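Local structure of fervidolysin (1R6V) at residues 132-137 with 346-351; 312-317 with 337-342; 329-334 with 378-383. The protein breaks keratin down into peptides as a calcium-binding, subtilisin-like serine protease, which lets its bacterium grow on native feathers. The protein carries 1 engineered substitution. All coordinates share one frame; numbering follows the deposited sequence.

Contact 1 of 3, residues 132-137 with 346-351; sequences SNELWG and TILSTV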
ATOM      1  N   SER A 132     -28.688 -25.913  -2.974  1.00 18.87           N
ATOM      2  CA  SER A 132     -27.439 -26.615  -2.661  1.00 19.09           C
ATOM      3  C   SER A 132     -26.773 -27.264  -3.860  1.00 19.80           C
ATOM      4  O   SER A 132     -25.547 -27.282  -3.958  1.00 18.99           O
ATOM      5  CB  SER A 132     -27.672 -27.730  -1.637  1.00 18.76           C
ATOM      6  OG  SER A 132     -28.164 -27.248  -0.414  1.00 21.96           O
ATOM      7  N   ASN A 133     -27.575 -27.822  -4.763  1.00 18.44           N
ATOM      8  CA  ASN A 133     -26.995 -28.527  -5.905  1.00 21.05           C
ATOM      9  C   ASN A 133     -26.115 -27.650  -6.778  1.00 18.31           C
ATOM     10  O   ASN A 133     -25.232 -28.141  -7.483  1.00 19.94           O
ATOM     11  CB  ASN A 133     -28.094 -29.153  -6.777  1.00 24.60           C
ATOM     12  CG  ASN A 133     -28.921 -28.111  -7.509  1.00 28.86           C
ATOM     13  OD1 ASN A 133     -29.653 -27.335  -6.894  1.00 32.47           O
ATOM     14  ND2 ASN A 133     -28.796 -28.080  -8.832  1.00 33.46           N
ATOM     15  N   GLU A 134     -26.348 -26.350  -6.743  1.00 16.76           N
ATOM     16  CA  GLU A 134     -25.554 -25.464  -7.574  1.00 17.76           C
ATOM     17  C   GLU A 134     -24.311 -24.888  -6.914  1.00 15.45           C
ATOM     18  O   GLU A 134     -23.511 -24.244  -7.582  1.00 16.69           O
ATOM     19  CB  GLU A 134     -26.433 -24.333  -8.087  1.00 22.39           C
ATOM     20  CG  GLU A 134     -27.425 -24.841  -9.111  1.00 30.95           C
ATOM     21  CD  GLU A 134     -27.967 -23.743  -9.963  1.00 34.36           C
ATOM     22  OE1 GLU A 134     -28.819 -22.990  -9.455  1.00 38.39           O
ATOM     23  OE2 GLU A 134     -27.531 -23.636 -11.132  1.00 38.24           O
ATOM     24  N   LEU A 135     -24.147 -25.129  -5.618  1.00 15.36           N
ATOM     25  CA  LEU A 135     -22.996 -24.588  -4.898  1.00 14.47           C
ATOM     26  C   LEU A 135     -21.748 -25.462  -4.996  1.00 14.98           C
ATOM     27  O   LEU A 135     -21.272 -26.012  -3.997  1.00 14.89           O
ATOM     28  CB  LEU A 135     -23.380 -24.365  -3.430  1.00 12.25           C
ATOM     29  CG  LEU A 135     -24.598 -23.436  -3.272  1.00 16.76           C
ATOM     30  CD1 LEU A 135     -24.939 -23.280  -1.791  1.00 15.93           C
ATOM     31  CD2 LEU A 135     -24.307 -22.088  -3.920  1.00 17.79           C
ATOM     32  N   TRP A 136     -21.208 -25.566  -6.207  1.00 12.43           N
ATOM     33  CA  TRP A 136     -20.030 -26.387  -6.441  1.00 13.63           C
ATOM     34  C   TRP A 136     -18.807 -25.913  -5.659  1.00 15.38           C
ATOM     35  O   TRP A 136     -17.940 -26.713  -5.295  1.00 15.98           O
ATOM     36  CB  TRP A 136     -19.696 -26.436  -7.937  1.00 13.24           C
ATOM     37  CG  TRP A 136     -18.983 -25.224  -8.463  1.00 13.76           C
ATOM     38  CD1 TRP A 136     -19.545 -24.085  -8.967  1.00 11.24           C
ATOM     39  CD2 TRP A 136     -17.568 -25.049  -8.551  1.00 12.87           C
ATOM     40  NE1 TRP A 136     -18.567 -23.217  -9.376  1.00 12.58           N
ATOM     41  CE2 TRP A 136     -17.339 -23.782  -9.129  1.00 12.64           C
ATOM     42  CE3 TRP A 136     -16.467 -25.846  -8.198  1.00 11.08           C
ATOM     43  CZ2 TRP A 136     -16.058 -23.287  -9.362  1.00 14.06           C
ATOM     44  CZ3 TRP A 136     -15.190 -25.354  -8.431  1.00 13.52           C
ATOM     45  CH2 TRP A 136     -14.995 -24.082  -9.011  1.00 14.01           C
ATOM     46  N   GLY A 137     -18.749 -24.609  -5.393  1.00 13.00           N
ATOM     47  CA  GLY A 137     -17.623 -24.063  -4.657  1.00 14.07           C
ATOM     48  C   GLY A 137     -17.547 -24.610  -3.241  1.00 14.47           C
ATOM     49  O   GLY A 137     -16.460 -24.856  -2.727  1.00 14.48           O
ATOM     50  N   THR A 346     -18.628 -19.342 -12.053  1.00 13.46           N
ATOM     51  CA  THR A 346     -19.967 -19.899 -11.877  1.00 13.89           C
ATOM     52  C   THR A 346     -20.342 -20.004 -10.396  1.00 13.05           C
ATOM     53  O   THR A 346     -20.777 -21.047  -9.911  1.00 13.10           O
ATOM     54  CB  THR A 346     -20.074 -21.291 -12.558  1.00 15.07           C
ATOM     55  OG1 THR A 346     -19.470 -21.215 -13.857  1.00 15.61           O
ATOM     56  CG2 THR A 346     -21.543 -21.700 -12.728  1.00 17.95           C
ATOM     57  N   ILE A 347     -20.170 -18.894  -9.688  1.00 12.13           N
ATOM     58  CA  ILE A 347     -20.491 -18.825  -8.273  1.00 12.74           C
ATOM     59  C   ILE A 347     -21.855 -18.161  -8.093  1.00 13.33           C
ATOM     60  O   ILE A 347     -22.017 -16.953  -8.334  1.00 13.63           O
ATOM     61  CB  ILE A 347     -19.445 -18.001  -7.493  1.00 11.25           C
ATOM     62  CG1 ILE A 347     -18.039 -18.584  -7.701  1.00 13.23           C
ATOM     63  CG2 ILE A 347     -19.823 -17.958  -6.005  1.00 11.00           C
ATOM     64  CD1 ILE A 347     -17.902 -20.065  -7.348  1.00 12.80           C
ATOM     65  N   LEU A 348     -22.816 -18.959  -7.638  1.00 12.95           N
ATOM     66  CA  LEU A 348     -24.174 -18.512  -7.400  1.00 12.58           C
ATOM     67  C   LEU A 348     -24.267 -17.863  -6.023  1.00 12.89           C
ATOM     68  O   LEU A 348     -23.859 -18.461  -5.037  1.00 12.79           O
ATOM     69  CB  LEU A 348     -25.132 -19.708  -7.463  1.00 14.57           C
ATOM     70  CG  LEU A 348     -26.599 -19.364  -7.179  1.00 13.74           C
ATOM     71  CD1 LEU A 348     -27.094 -18.370  -8.240  1.00 12.98           C
ATOM     72  CD2 LEU A 348     -27.455 -20.649  -7.211  1.00 14.00           C
ATOM     73  N   SER A 349     -24.786 -16.638  -5.975  1.00 12.59           N
ATOM     74  CA  SER A 349     -24.950 -15.940  -4.705  1.00 11.94           C
ATOM     75  C   SER A 349     -26.020 -14.861  -4.776  1.00 12.88           C
ATOM     76  O   SER A 349     -26.630 -14.622  -5.823  1.00 12.96           O
ATOM     77  CB  SER A 349     -23.638 -15.318  -4.250  1.00 12.62           C
ATOM     78  OG  SER A 349     -23.754 -14.904  -2.880  1.00 12.44           O
ATOM     79  N   THR A 350     -26.228 -14.220  -3.633  1.00 12.77           N
ATOM     80  CA  THR A 350     -27.205 -13.158  -3.459  1.00 13.00           C
ATOM     81  C   THR A 350     -26.828 -11.848  -4.160  1.00 13.66           C
ATOM     82  O   THR A 350     -25.665 -11.457  -4.158  1.00 13.13           O
ATOM     83  CB  THR A 350     -27.367 -12.849  -1.948  1.00 11.37           C
ATOM     84  OG1 THR A 350     -26.067 -12.735  -1.346  1.00 10.88           O
ATOM     85  CG2 THR A 350     -28.112 -13.968  -1.239  1.00 12.12           C
ATOM     86  N   VAL A 351     -27.800 -11.195  -4.801  1.00 12.65           N
ATOM     87  CA  VAL A 351     -27.545  -9.884  -5.394  1.00 12.14           C
ATOM     88  C   VAL A 351     -28.700  -9.010  -4.918  1.00 14.25           C
ATOM     89  O   VAL A 351     -29.754  -9.520  -4.523  1.00 13.13           O
ATOM     90  CB  VAL A 351     -27.455  -9.875  -6.964  1.00 13.14           C
ATOM     91  CG1 VAL A 351     -26.266 -10.721  -7.420  1.00 12.12           C
ATOM     92  CG2 VAL A 351     -28.762 -10.343  -7.603  1.00 13.76           C
TER
HETATM   93  O   HOH W   1     -22.156 -21.827  -7.614  1.00 15.89           O
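The carbonyl oxygen of Thr346 takes a firm bond from a bridging water and a weak one from the indole of Trp136. Water 1 donates to Thr346 O over 2.8 Å, donates a second hydrogen to Glu134 O and accepts from Leu348 N at 2.9 Å, so it joins the two chains where their backbones do not meet. Trp136 NE1 reaches Thr346 O at 3.1 Å, but the angle at the hydrogen is only 128° and the bond is weak; the indole N-H has its stronger partner in Val345 O. Trp136 places its CG between its own N and carbonyl carbon (chi1 79°), which brings the nitrogen-bearing edge of the ring up to the carbonyl. The Ile347 side chain crosses that of Trp136 at about a right angle, its CD1 3.8 Å from Trp136 NE1. Leu135, at the N-cap of the helix that Trp136 starts, is the centre of an inverse gamma turn, while Thr346 and Ile347 together face Tyr377 in a G1 beta bulge, with Thr346 taking left-handed backbone angles. Leu348 fits the apolar side of this junction: its CD2 lies 3.9 Å from Glu134 CB, and its CB is 4.3 Å from Leu135 CD2. Glu134 suits a boundary place, since its CB and OE1 both touch Leu348 CD2 and OE1 is also bonded to Tyr376 OH of the adjoining strand. Calcium is near: the side chain of Leu135 packs about 4 Å from that of Ile217, a ligand residue, and lies about 8 Å from the ion itself.

Contact 2 of 3, residues 312-317 with 337-342; sequences GVIQVA and GVSVGA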
ATOM      1  N   GLY A 312       1.827  -9.607   4.371  1.00 11.66           N
ATOM      2  CA  GLY A 312       0.959 -10.088   5.424  1.00 11.52           C
ATOM      3  C   GLY A 312      -0.461 -10.449   5.029  1.00 11.35           C
ATOM      4  O   GLY A 312      -1.123 -11.223   5.732  1.00 12.93           O
ATOM      5  N   VAL A 313      -0.952  -9.872   3.937  1.00 10.83           N
ATOM      6  CA  VAL A 313      -2.307 -10.175   3.503  1.00 12.37           C
ATOM      7  C   VAL A 313      -2.347 -11.571   2.899  1.00 12.18           C
ATOM      8  O   VAL A 313      -1.306 -12.138   2.562  1.00 13.67           O
ATOM      9  CB  VAL A 313      -2.820  -9.183   2.430  1.00 12.46           C
ATOM     10  CG1 VAL A 313      -2.681  -7.759   2.931  1.00 13.70           C
ATOM     11  CG2 VAL A 313      -2.093  -9.380   1.130  1.00 16.50           C
ATOM     12  N   ILE A 314      -3.548 -12.127   2.807  1.00 10.95           N
ATOM     13  CA  ILE A 314      -3.744 -13.438   2.198  1.00  8.88           C
ATOM     14  C   ILE A 314      -4.293 -13.130   0.805  1.00  9.98           C
ATOM     15  O   ILE A 314      -5.460 -12.757   0.662  1.00 10.04           O
ATOM     16  CB  ILE A 314      -4.783 -14.279   2.950  1.00 10.58           C
ATOM     17  CG1 ILE A 314      -4.319 -14.529   4.391  1.00 11.00           C
ATOM     18  CG2 ILE A 314      -5.004 -15.595   2.221  1.00 11.54           C
ATOM     19  CD1 ILE A 314      -5.251 -15.453   5.195  1.00 12.38           C
ATOM     20  N   GLN A 315      -3.456 -13.273  -0.218  1.00 10.07           N
ATOM     21  CA  GLN A 315      -3.890 -12.979  -1.590  1.00 11.75           C
ATOM     22  C   GLN A 315      -4.514 -14.230  -2.211  1.00 10.83           C
ATOM     23  O   GLN A 315      -3.949 -15.316  -2.127  1.00 10.94           O
ATOM     24  CB  GLN A 315      -2.705 -12.483  -2.421  1.00 14.27           C
ATOM     25  CG  GLN A 315      -3.106 -12.051  -3.820  1.00 19.38           C
ATOM     26  CD  GLN A 315      -1.946 -11.454  -4.612  1.00 22.05           C
ATOM     27  OE1 GLN A 315      -0.967 -10.975  -4.041  1.00 24.87           O
ATOM     28  NE2 GLN A 315      -2.066 -11.468  -5.933  1.00 26.52           N
ATOM     29  N   VAL A 316      -5.677 -14.069  -2.839  1.00  9.33           N
ATOM     30  CA  VAL A 316      -6.426 -15.197  -3.374  1.00 10.90           C
ATOM     31  C   VAL A 316      -6.632 -15.212  -4.880  1.00 12.08           C
ATOM     32  O   VAL A 316      -7.061 -14.217  -5.463  1.00 12.87           O
ATOM     33  CB  VAL A 316      -7.820 -15.238  -2.704  1.00 11.64           C
ATOM     34  CG1 VAL A 316      -8.642 -16.411  -3.201  1.00 10.75           C
ATOM     35  CG2 VAL A 316      -7.656 -15.275  -1.192  1.00 12.29           C
ATOM     36  N   ALA A 317      -6.336 -16.349  -5.501  1.00 11.62           N
ATOM     37  CA  ALA A 317      -6.524 -16.498  -6.940  1.00 13.18           C
ATOM     38  C   ALA A 317      -7.851 -17.178  -7.238  1.00 13.78           C
ATOM     39  O   ALA A 317      -8.390 -17.915  -6.414  1.00 11.74           O
ATOM     40  CB  ALA A 317      -5.387 -17.316  -7.525  1.00 11.33           C
ATOM     41  N   GLY A 337       2.969 -13.596  -4.862  1.00 30.92           N
ATOM     42  CA  GLY A 337       2.286 -13.281  -3.618  1.00 27.14           C
ATOM     43  C   GLY A 337       1.012 -14.067  -3.357  1.00 24.27           C
ATOM     44  O   GLY A 337       0.471 -14.006  -2.254  1.00 23.80           O
ATOM     45  N   VAL A 338       0.529 -14.814  -4.347  1.00 22.09           N
ATOM     46  CA  VAL A 338      -0.698 -15.588  -4.167  1.00 19.64           C
ATOM     47  C   VAL A 338      -0.516 -16.684  -3.123  1.00 20.69           C
ATOM     48  O   VAL A 338       0.420 -17.482  -3.219  1.00 20.10           O
ATOM     49  CB  VAL A 338      -1.154 -16.248  -5.496  1.00 21.88           C
ATOM     50  CG1 VAL A 338      -2.364 -17.138  -5.261  1.00 20.03           C
ATOM     51  CG2 VAL A 338      -1.475 -15.178  -6.519  1.00 22.60           C
ATOM     52  N   SER A 339      -1.404 -16.727  -2.131  1.00 18.10           N
ATOM     53  CA  SER A 339      -1.315 -17.761  -1.094  1.00 19.62           C
ATOM     54  C   SER A 339      -2.060 -19.023  -1.518  1.00 16.96           C
ATOM     55  O   SER A 339      -1.490 -20.115  -1.517  1.00 16.17           O
ATOM     56  CB  SER A 339      -1.879 -17.255   0.248  1.00 22.02           C
ATOM     57  OG  SER A 339      -3.242 -16.906   0.118  1.00 33.81           O
ATOM     58  N   VAL A 340      -3.331 -18.872  -1.884  1.00 15.12           N
ATOM     59  CA  VAL A 340      -4.153 -20.005  -2.297  1.00 13.28           C
ATOM     60  C   VAL A 340      -5.183 -19.569  -3.344  1.00 15.52           C
ATOM     61  O   VAL A 340      -5.379 -18.375  -3.590  1.00 12.63           O
ATOM     62  CB  VAL A 340      -4.954 -20.616  -1.105  1.00 16.10           C
ATOM     63  CG1 VAL A 340      -3.996 -21.122  -0.018  1.00 16.60           C
ATOM     64  CG2 VAL A 340      -5.917 -19.572  -0.523  1.00 15.48           C
ATOM     65  N   GLY A 341      -5.816 -20.556  -3.964  1.00 13.59           N
ATOM     66  CA  GLY A 341      -6.859 -20.261  -4.926  1.00 13.51           C
ATOM     67  C   GLY A 341      -8.160 -20.805  -4.358  1.00 13.26           C
ATOM     68  O   GLY A 341      -8.162 -21.639  -3.440  1.00 12.73           O
ATOM     69  N   ALA A 342      -9.284 -20.333  -4.883  1.00 11.56           N
ATOM     70  CA  ALA A 342     -10.581 -20.815  -4.421  1.00 11.45           C
ATOM     71  C   ALA A 342     -11.539 -20.723  -5.593  1.00 12.64           C
ATOM     72  O   ALA A 342     -11.246 -20.040  -6.572  1.00 11.64           O
ATOM     73  CB  ALA A 342     -11.109 -19.955  -3.235  1.00 12.52           C
TER
HETATM   74  O   HOH W   2      -0.778 -14.002   0.291  1.00 14.08           O
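Ser339 turns its OG back over its own backbone (chi1 61°), which puts the hydroxyl beside its N-H, and both donate to Gln315 O. The amide bond, from Ser339 N, is 2.9 Å long; the hydroxyl bond, from Ser339 OG at 2.8 Å, arrives from above the carbonyl plane, 41° out of it. A small hydroxyl residue thus lets one carbonyl take two bonds. Further on, the chains run parallel: Ala317 N gives to Val340 O, and Ala317 O receives Ala342 N at 3.0 Å. Gly341 faces Ala317 with CA atoms 4.3 Å apart; the two backbones come close, and Gly341 CA makes a CA-H...O contact of 3.2 Å with Ala317 O. At the other end water 2 bridges Gln315 N, Val313 O and Gly337 O. Gln315 lays its extended chain across Val338, whose CG1 meets Ala317 CB at 3.8 Å. The pair belongs to the largely parallel central sheet of the subtilisin fold, flanked by helices. Strand 290-294 pairs with strand 314-322 through Ile314 and Val316; on the sheet face of Val316 and Val340, beta-branched valines pack on Val387 of helix 380-397, and Ile314 touches helix 403-413.

Contact 3 of 3, residues 329-334 with 378-383; sequences AGFSSR and QGTSMA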
ATOM      1  N   ALA A 329      -8.359 -19.464 -13.222  1.00 31.05           N
ATOM      2  CA  ALA A 329      -9.391 -18.905 -14.095  1.00 35.09           C
ATOM      3  C   ALA A 329      -8.863 -18.233 -15.355  1.00 37.40           C
ATOM      4  O   ALA A 329      -9.564 -18.166 -16.369  1.00 39.42           O
ATOM      5  CB  ALA A 329     -10.261 -17.941 -13.314  1.00 34.33           C
ATOM      6  N   GLY A 330      -7.632 -17.735 -15.294  1.00 38.48           N
ATOM      7  CA  GLY A 330      -7.045 -17.085 -16.452  1.00 39.48           C
ATOM      8  C   GLY A 330      -6.934 -15.587 -16.264  1.00 39.00           C
ATOM      9  O   GLY A 330      -5.873 -14.995 -16.453  1.00 40.56           O
ATOM     10  N   PHE A 331      -8.046 -14.968 -15.894  1.00 37.95           N
ATOM     11  CA  PHE A 331      -8.076 -13.534 -15.658  1.00 36.82           C
ATOM     12  C   PHE A 331      -7.414 -13.237 -14.316  1.00 36.30           C
ATOM     13  O   PHE A 331      -7.195 -12.079 -13.964  1.00 36.75           O
ATOM     14  CB  PHE A 331      -9.523 -13.046 -15.649  1.00 34.93           C
ATOM     15  CG  PHE A 331     -10.420 -13.842 -14.740  1.00 34.86           C
ATOM     16  CD1 PHE A 331     -10.267 -13.777 -13.355  1.00 33.21           C
ATOM     17  CD2 PHE A 331     -11.395 -14.681 -15.267  1.00 34.17           C
ATOM     18  CE1 PHE A 331     -11.070 -14.533 -12.514  1.00 32.31           C
ATOM     19  CE2 PHE A 331     -12.204 -15.443 -14.433  1.00 33.19           C
ATOM     20  CZ  PHE A 331     -12.042 -15.369 -13.053  1.00 32.63           C
ATOM     21  N   SER A 332      -7.099 -14.294 -13.571  1.00 36.11           N
ATOM     22  CA  SER A 332      -6.459 -14.157 -12.264  1.00 35.49           C
ATOM     23  C   SER A 332      -4.991 -13.764 -12.453  1.00 36.78           C
ATOM     24  O   SER A 332      -4.217 -14.498 -13.077  1.00 35.63           O
ATOM     25  CB  SER A 332      -6.558 -15.485 -11.498  1.00 35.37           C
ATOM     26  OG  SER A 332      -6.396 -15.296 -10.102  1.00 31.25           O
ATOM     27  N   SER A 333      -4.608 -12.610 -11.911  1.00 36.85           N
ATOM     28  CA  SER A 333      -3.234 -12.135 -12.051  1.00 37.88           C
ATOM     29  C   SER A 333      -2.221 -13.063 -11.391  1.00 38.63           C
ATOM     30  O   SER A 333      -2.347 -13.413 -10.212  1.00 37.65           O
ATOM     31  CB  SER A 333      -3.104 -10.727 -11.478  1.00 38.89           C
ATOM     32  N   ARG A 334      -1.220 -13.463 -12.174  1.00 38.89           N
ATOM     33  CA  ARG A 334      -0.155 -14.345 -11.708  1.00 39.92           C
ATOM     34  C   ARG A 334       0.852 -13.538 -10.889  1.00 40.15           C
ATOM     35  O   ARG A 334       1.387 -12.534 -11.361  1.00 40.81           O
ATOM     36  CB  ARG A 334       0.546 -14.997 -12.910  1.00 40.64           C
ATOM     37  CG  ARG A 334       1.821 -15.758 -12.562  1.00 42.81           C
ATOM     38  CD  ARG A 334       2.434 -16.465 -13.775  1.00 43.94           C
ATOM     39  NE  ARG A 334       3.661 -17.177 -13.409  1.00 46.15           N
ATOM     40  CZ  ARG A 334       4.307 -18.026 -14.204  1.00 46.20           C
ATOM     41  NH1 ARG A 334       3.848 -18.280 -15.425  1.00 47.78           N
ATOM     42  NH2 ARG A 334       5.413 -18.622 -13.774  1.00 46.98           N
ATOM     43  N   GLN A 378     -18.294 -14.594 -11.923  1.00 13.89           N
ATOM     44  CA  GLN A 378     -16.972 -15.167 -12.075  1.00 16.74           C
ATOM     45  C   GLN A 378     -15.979 -14.047 -11.791  1.00 16.71           C
ATOM     46  O   GLN A 378     -16.278 -12.874 -12.012  1.00 16.08           O
ATOM     47  CB  GLN A 378     -16.804 -15.689 -13.500  1.00 18.70           C
ATOM     48  CG  GLN A 378     -15.394 -15.858 -13.970  1.00 24.97           C
ATOM     49  CD  GLN A 378     -15.321 -15.822 -15.497  1.00 26.30           C
ATOM     50  OE1 GLN A 378     -15.913 -16.656 -16.170  1.00 25.78           O
ATOM     51  NE2 GLN A 378     -14.597 -14.848 -16.041  1.00 27.49           N
ATOM     52  N   GLY A 379     -14.815 -14.406 -11.266  1.00 16.30           N
ATOM     53  CA  GLY A 379     -13.804 -13.407 -11.001  1.00 16.51           C
ATOM     54  C   GLY A 379     -13.050 -13.697  -9.726  1.00 15.17           C
ATOM     55  O   GLY A 379     -13.489 -14.504  -8.903  1.00 15.82           O
ATOM     56  N   THR A 380     -11.908 -13.043  -9.566  1.00 16.35           N
ATOM     57  CA  THR A 380     -11.134 -13.243  -8.357  1.00 17.06           C
ATOM     58  C   THR A 380     -11.946 -12.708  -7.173  1.00 17.24           C
ATOM     59  O   THR A 380     -11.763 -13.137  -6.031  1.00 15.38           O
ATOM     60  CB  THR A 380      -9.770 -12.535  -8.453  1.00 19.86           C
ATOM     61  OG1 THR A 380      -9.135 -12.897  -9.690  1.00 24.14           O
ATOM     62  CG2 THR A 380      -8.883 -12.987  -7.326  1.00 23.90           C
ATOM     63  N   SER A 381     -12.884 -11.801  -7.443  1.00 15.84           N
ATOM     64  CA  SER A 381     -13.698 -11.257  -6.355  1.00 15.01           C
ATOM     65  C   SER A 381     -14.709 -12.304  -5.866  1.00 15.88           C
ATOM     66  O   SER A 381     -15.318 -12.164  -4.798  1.00 14.72           O
ATOM     67  CB  SER A 381     -14.421  -9.980  -6.803  1.00 15.75           C
ATOM     68  OG  SER A 381     -15.425 -10.256  -7.757  1.00 17.97           O
ATOM     69  N   MET A 382     -14.900 -13.357  -6.660  1.00 13.02           N
ATOM     70  CA  MET A 382     -15.804 -14.432  -6.276  1.00 12.87           C
ATOM     71  C   MET A 382     -15.011 -15.503  -5.505  1.00 11.42           C
ATOM     72  O   MET A 382     -15.578 -16.291  -4.747  1.00 10.41           O
ATOM     73  CB  MET A 382     -16.462 -15.055  -7.521  1.00 17.57           C
ATOM     74  CG  MET A 382     -17.792 -14.417  -7.913  1.00 23.98           C
ATOM     75  SD  MET A 382     -17.616 -12.617  -8.170  1.00 30.20           S
ATOM     76  CE  MET A 382     -16.103 -12.607  -9.104  1.00 34.42           C
ATOM     77  N   ALA A 383     -13.700 -15.521  -5.706  1.00 11.03           N
ATOM     78  CA  ALA A 383     -12.843 -16.497  -5.030  1.00 11.44           C
ATOM     79  C   ALA A 383     -12.501 -16.049  -3.610  1.00 11.74           C
ATOM     80  O   ALA A 383     -12.574 -16.825  -2.653  1.00 11.84           O
ATOM     81  CB  ALA A 383     -11.545 -16.692  -5.833  1.00 12.30           C
TER
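Phe331 pushes its ring tip against the backbone of Gly379 and the side chain of Gln378. Both CE1 and CZ of Phe331 lie 3.3 Å from Gly379 CA, and CE1 is 3.4 Å from Thr380 N, an oblique approach. Gln378 crosses the ring obliquely, its CG 3.3 Å from Phe331 CE2 and its amide plane within 13° of the ring plane; the closest approach of the amide to the ring is doubtful. Thr380 comes in at the ring edge, its OG1 in the ring plane and 3.8 Å from Phe331 CE1. The same OG1 stands 3.7 Å from Ser332 OG, but each hydroxyl looks elsewhere: Ser332 OG ties its loop to Ala318 N of strand 314-322, and Thr380 OG1 reaches Gly296 O only weakly. Small hydroxyl residues suit this junction, where both find partners in backbone atoms.

Further out, the chi1 of Phe331 (51°) turns the ring toward Gly379, and Ala329 CB lies over one face of the ring, toward the rim. Gly379 itself adopts backbone angles calling for glycine (phi 143°), and a CB there would run into Met382 CE; its carbonyl oxygen accepts Met382 N at 2.9 Å, at the start of helix 380-397. Pro103, in the probable propeptide, touches Ser381 and Met382. Gly379-Thr380-Ser381-Met382-Ala383 is the Gly-Thr-Ser-Met-Ala signature of the subtilases, in which Ser381 is the inferred charge-relay serine at the helix start, with Asp162 and Ala200, the latter an engineered residue, at the other inferred charge-relay positions.

Overall arrangement
All three contacts lie in the peptidase S8 domain. Their segments come in the order 132-137, 312-317, 329-334, 337-342, 346-351, 378-383, so contact 2 is nested within the loop that contact 1 closes, while contact 3 crosses both. The centres of contacts 2 and 3 are about 11 Å apart, those of 1 and 3 about 16 Å, and those of 1 and 2 about 21 Å. Contact 3 touches both others: Ala383 packs on Ala317 and Ala342, and Met382 on Ile347. The start of helix 380-397, with the inferred catalytic serine, thus lies between the parallel strand pair of contact 2, in the mixed central sheet, and strand 347-350 of contact 1, whose other segment lies near the calcium.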